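Local atomic coordinates of SnoaL-like polyketide cyclase (Agrobacterium tumefaciens str. C58, PDB entry 3EHC), a protein that is of unknown function but belongs to the SnoaL-like polyketide cyclase family of the NTF2 clan, and so may act on a small polyketide-like substrate. Residues A73-F78 against Q97-V102. Numbering follows the deposited sequence. Where two conformers were deposited one is given.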
ATOM      1  N   ALA B  73      -8.872   1.818  -3.368  1.00 33.30           N
ATOM      2  CA  ALA B  73      -7.554   1.808  -2.743  1.00 33.03           C
ATOM      3  C   ALA B  73      -7.497   2.988  -1.766  1.00 33.67           C
ATOM      4  O   ALA B  73      -7.856   4.127  -2.136  1.00 32.33           O
ATOM      5  CB  ALA B  73      -6.488   1.932  -3.800  1.00 30.94           C
ATOM      6  N   ALA B  74      -7.055   2.716  -0.532  1.00 32.09           N
ATOM      7  CA  ALA B  74      -6.937   3.746   0.519  1.00 32.28           C
ATOM      8  C   ALA B  74      -5.508   3.836   1.062  1.00 32.08           C
ATOM      9  O   ALA B  74      -4.872   2.815   1.300  1.00 31.81           O
ATOM     10  CB  ALA B  74      -7.925   3.456   1.668  1.00 29.58           C
ATOM     11  N   ARG B  75      -4.999   5.062   1.211  1.00 32.05           N
ATOM     12  CA  ARG B  75      -3.871   5.337   2.090  1.00 32.00           C
ATOM     13  C   ARG B  75      -4.455   5.862   3.397  1.00 33.39           C
ATOM     14  O   ARG B  75      -5.016   6.939   3.429  1.00 33.30           O
ATOM     15  CB  ARG B  75      -2.912   6.349   1.484  1.00 29.74           C
ATOM     16  CG  ARG B  75      -1.787   6.762   2.401  1.00 29.87           C
ATOM     17  CD  ARG B  75      -0.925   7.776   1.629  1.00 34.08           C
ATOM     18  NE  ARG B  75      -0.027   8.535   2.476  1.00 31.68           N
ATOM     19  CZ  ARG B  75       1.141   8.065   2.907  1.00 36.66           C
ATOM     20  NH1 ARG B  75       1.582   6.849   2.563  1.00 33.24           N
ATOM     21  NH2 ARG B  75       1.887   8.830   3.643  1.00 34.60           N
ATOM     22  N   LEU B  76      -4.311   5.065   4.453  1.00 35.94           N
ATOM     23  CA  LEU B  76      -4.763   5.369   5.792  1.00 35.82           C
ATOM     24  C   LEU B  76      -3.538   5.746   6.605  1.00 37.38           C
ATOM     25  O   LEU B  76      -2.506   5.069   6.517  1.00 36.16           O
ATOM     26  CB  LEU B  76      -5.367   4.115   6.426  1.00 37.17           C
ATOM     27  CG  LEU B  76      -6.514   3.449   5.668  1.00 36.37           C
ATOM     28  CD1 LEU B  76      -6.843   2.040   6.187  1.00 42.74           C
ATOM     29  CD2 LEU B  76      -7.655   4.388   5.803  1.00 32.26           C
ATOM     30  N   PHE B  77      -3.688   6.792   7.415  1.00 35.17           N
ATOM     31  CA  PHE B  77      -2.667   7.298   8.284  1.00 36.36           C
ATOM     32  C   PHE B  77      -3.085   7.053   9.749  1.00 36.09           C
ATOM     33  O   PHE B  77      -4.228   7.336  10.143  1.00 35.23           O
ATOM     34  CB  PHE B  77      -2.451   8.792   8.006  1.00 39.88           C
ATOM     35  CG  PHE B  77      -1.580   9.457   9.031  1.00 46.67           C
ATOM     36  CD1 PHE B  77      -0.247   9.083   9.153  1.00 47.02           C
ATOM     37  CD2 PHE B  77      -2.105  10.413   9.911  1.00 51.57           C
ATOM     38  CE1 PHE B  77       0.567   9.650  10.099  1.00 46.41           C
ATOM     39  CE2 PHE B  77      -1.280  11.006  10.883  1.00 51.75           C
ATOM     40  CZ  PHE B  77       0.055  10.615  10.979  1.00 49.90           C
ATOM     41  N   PHE B  78      -2.160   6.465  10.514  1.00 35.35           N
ATOM     42  CA  PHE B  78      -2.363   6.168  11.933  1.00 34.21           C
ATOM     43  C   PHE B  78      -1.373   6.914  12.783  1.00 34.03           C
ATOM     44  O   PHE B  78      -0.200   7.030  12.436  1.00 35.23           O
ATOM     45  CB  PHE B  78      -2.212   4.676  12.203  1.00 32.82           C
ATOM     46  CG  PHE B  78      -3.242   3.839  11.528  1.00 32.85           C
ATOM     47  CD1 PHE B  78      -4.478   3.630  12.121  1.00 34.96           C
ATOM     48  CD2 PHE B  78      -2.965   3.234  10.279  1.00 38.17           C
ATOM     49  CE1 PHE B  78      -5.442   2.847  11.483  1.00 34.14           C
ATOM     50  CE2 PHE B  78      -3.888   2.440   9.647  1.00 30.51           C
ATOM     51  CZ  PHE B  78      -5.128   2.237  10.234  1.00 37.03           C
ATOM     52  N   GLN B  97       3.543   6.821  14.387  1.00 35.14           N
ATOM     53  CA  GLN B  97       2.792   7.161  13.196  1.00 35.47           C
ATOM     54  C   GLN B  97       3.224   6.235  12.052  1.00 35.38           C
ATOM     55  O   GLN B  97       4.409   6.022  11.815  1.00 37.30           O
ATOM     56  CB  GLN B  97       2.994   8.612  12.764  1.00 35.97           C
ATOM     57  CG  GLN B  97       2.498   9.651  13.741  1.00 33.24           C
ATOM     58  CD  GLN B  97       3.493   9.854  14.844  1.00 35.99           C
ATOM     59  OE1 GLN B  97       4.682   9.853  14.586  1.00 39.99           O
ATOM     60  NE2 GLN B  97       3.020   9.991  16.084  1.00 30.79           N
ATOM     61  N   PHE B  98       2.257   5.667  11.369  1.00 34.58           N
ATOM     62  CA  PHE B  98       2.543   4.821  10.228  1.00 35.23           C
ATOM     63  C   PHE B  98       1.332   4.763   9.327  1.00 35.31           C
ATOM     64  O   PHE B  98       0.211   5.000   9.759  1.00 33.32           O
ATOM     65  CB  PHE B  98       2.886   3.402  10.687  1.00 36.36           C
ATOM     66  CG  PHE B  98       1.810   2.751  11.504  1.00 34.50           C
ATOM     67  CD1 PHE B  98       1.748   2.948  12.867  1.00 34.58           C
ATOM     68  CD2 PHE B  98       0.872   1.933  10.915  1.00 36.04           C
ATOM     69  CE1 PHE B  98       0.760   2.376  13.616  1.00 35.28           C
ATOM     70  CE2 PHE B  98      -0.107   1.347  11.670  1.00 36.67           C
ATOM     71  CZ  PHE B  98      -0.167   1.568  13.026  1.00 35.20           C
ATOM     72  N   CYS B  99       1.559   4.431   8.066  0.50 36.06           N
ATOM     73  CA  CYS B  99       0.460   4.310   7.122  0.50 34.94           C
ATOM     74  C   CYS B  99       0.200   2.862   6.758  0.50 35.29           C
ATOM     75  O   CYS B  99       1.047   1.990   6.949  0.50 32.97           O
ATOM     76  CB  CYS B  99       0.742   5.117   5.865  0.50 33.89           C
ATOM     77  SG  CYS B  99       0.686   6.862   6.121  0.50 26.11           S
ATOM     78  N   GLU B 100      -1.004   2.637   6.248  1.00 35.64           N
ATOM     79  CA  GLU B 100      -1.419   1.365   5.678  1.00 39.53           C
ATOM     80  C   GLU B 100      -1.953   1.668   4.269  1.00 36.97           C
ATOM     81  O   GLU B 100      -2.729   2.612   4.086  1.00 35.50           O
ATOM     82  CB  GLU B 100      -2.530   0.742   6.508  1.00 38.57           C
ATOM     83  CG  GLU B 100      -2.942  -0.665   6.057  1.00 43.59           C
ATOM     84  CD  GLU B 100      -4.232  -1.158   6.730  1.00 47.41           C
ATOM     85  OE1 GLU B 100      -4.683  -0.540   7.716  1.00 58.20           O
ATOM     86  OE2 GLU B 100      -4.796  -2.179   6.270  1.00 60.21           O
ATOM     87  N   HIS B 101      -1.508   0.881   3.290  1.00 36.22           N
ATOM     88  CA  HIS B 101      -2.014   0.949   1.920  1.00 33.85           C
ATOM     89  C   HIS B 101      -2.804  -0.311   1.622  1.00 32.80           C
ATOM     90  O   HIS B 101      -2.286  -1.419   1.654  1.00 31.00           O
ATOM     91  CB  HIS B 101      -0.890   1.068   0.927  1.00 31.06           C
ATOM     92  CG  HIS B 101      -0.205   2.398   0.963  1.00 31.72           C
ATOM     93  ND1 HIS B 101       0.713   2.786   0.016  1.00 32.92           N
ATOM     94  CD2 HIS B 101      -0.303   3.423   1.839  1.00 30.08           C
ATOM     95  CE1 HIS B 101       1.140   4.003   0.293  1.00 35.34           C
ATOM     96  NE2 HIS B 101       0.536   4.412   1.394  1.00 32.75           N
ATOM     97  N   VAL B 102      -4.072  -0.129   1.298  1.00 32.65           N
ATOM     98  CA  VAL B 102      -4.987  -1.253   1.241  1.00 33.85           C
ATOM     99  C   VAL B 102      -5.898  -1.157   0.010  1.00 33.77           C
ATOM    100  O   VAL B 102      -6.378  -0.093  -0.346  1.00 32.85           O
ATOM    101  CB  VAL B 102      -5.763  -1.389   2.609  1.00 34.71           C
ATOM    102  CG1 VAL B 102      -6.371  -0.078   2.981  1.00 34.85           C
ATOM    103  CG2 VAL B 102      -6.791  -2.590   2.617  1.00 29.01           C
TER
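In the conformer given for Cys-99, which was modelled in two, its sulfur sits over one face of the Arg-75 guanidinium, 3.3 Å above the plane and displaced toward its rim, while His-101 meets the same group at an edge. There Arg-75 NH1 donates to His-101 NE2 at 2.9 Å, close to both planes but bent at the hydrogen (148°). The two planes stand 74° apart. With CG anti to the backbone N and the chain extended as far as NE, Arg-75 runs beside His-101, its CG 3.5 Å from NE2 of that ring. NE forms a salt bridge with Glu-63 on the next strand, so the guanidinium is fixed from two directions. The same Cys-99 conformer puts SG at the edge of the Phe-77 ring, a sulfur-aromatic contact equally less certain than the rest. Paired N-H to O bonds at Ala-74/Val-102, Leu-76/Glu-100 and Phe-78/Phe-98 identify two antiparallel strands, central in the curved sheet of this NTF2-like, cone-shaped alpha+beta fold. The face carrying His-101 meets the second subunit, whose Phe-103 ring packs edge-to-face with that histidine. On the other face, where helix 5-17 covers Leu-76, Phe-78 CB lies over the Phe-98 ring, 3.9 Å from its centroid. Those two rings are nearly parallel (23°) but barely overlap. Glu-100 OE1 reaches the edge of the Phe-78 ring, 3.6 Å from CE2, while OE2 is hydrogen-bonded to Ser-116 OG.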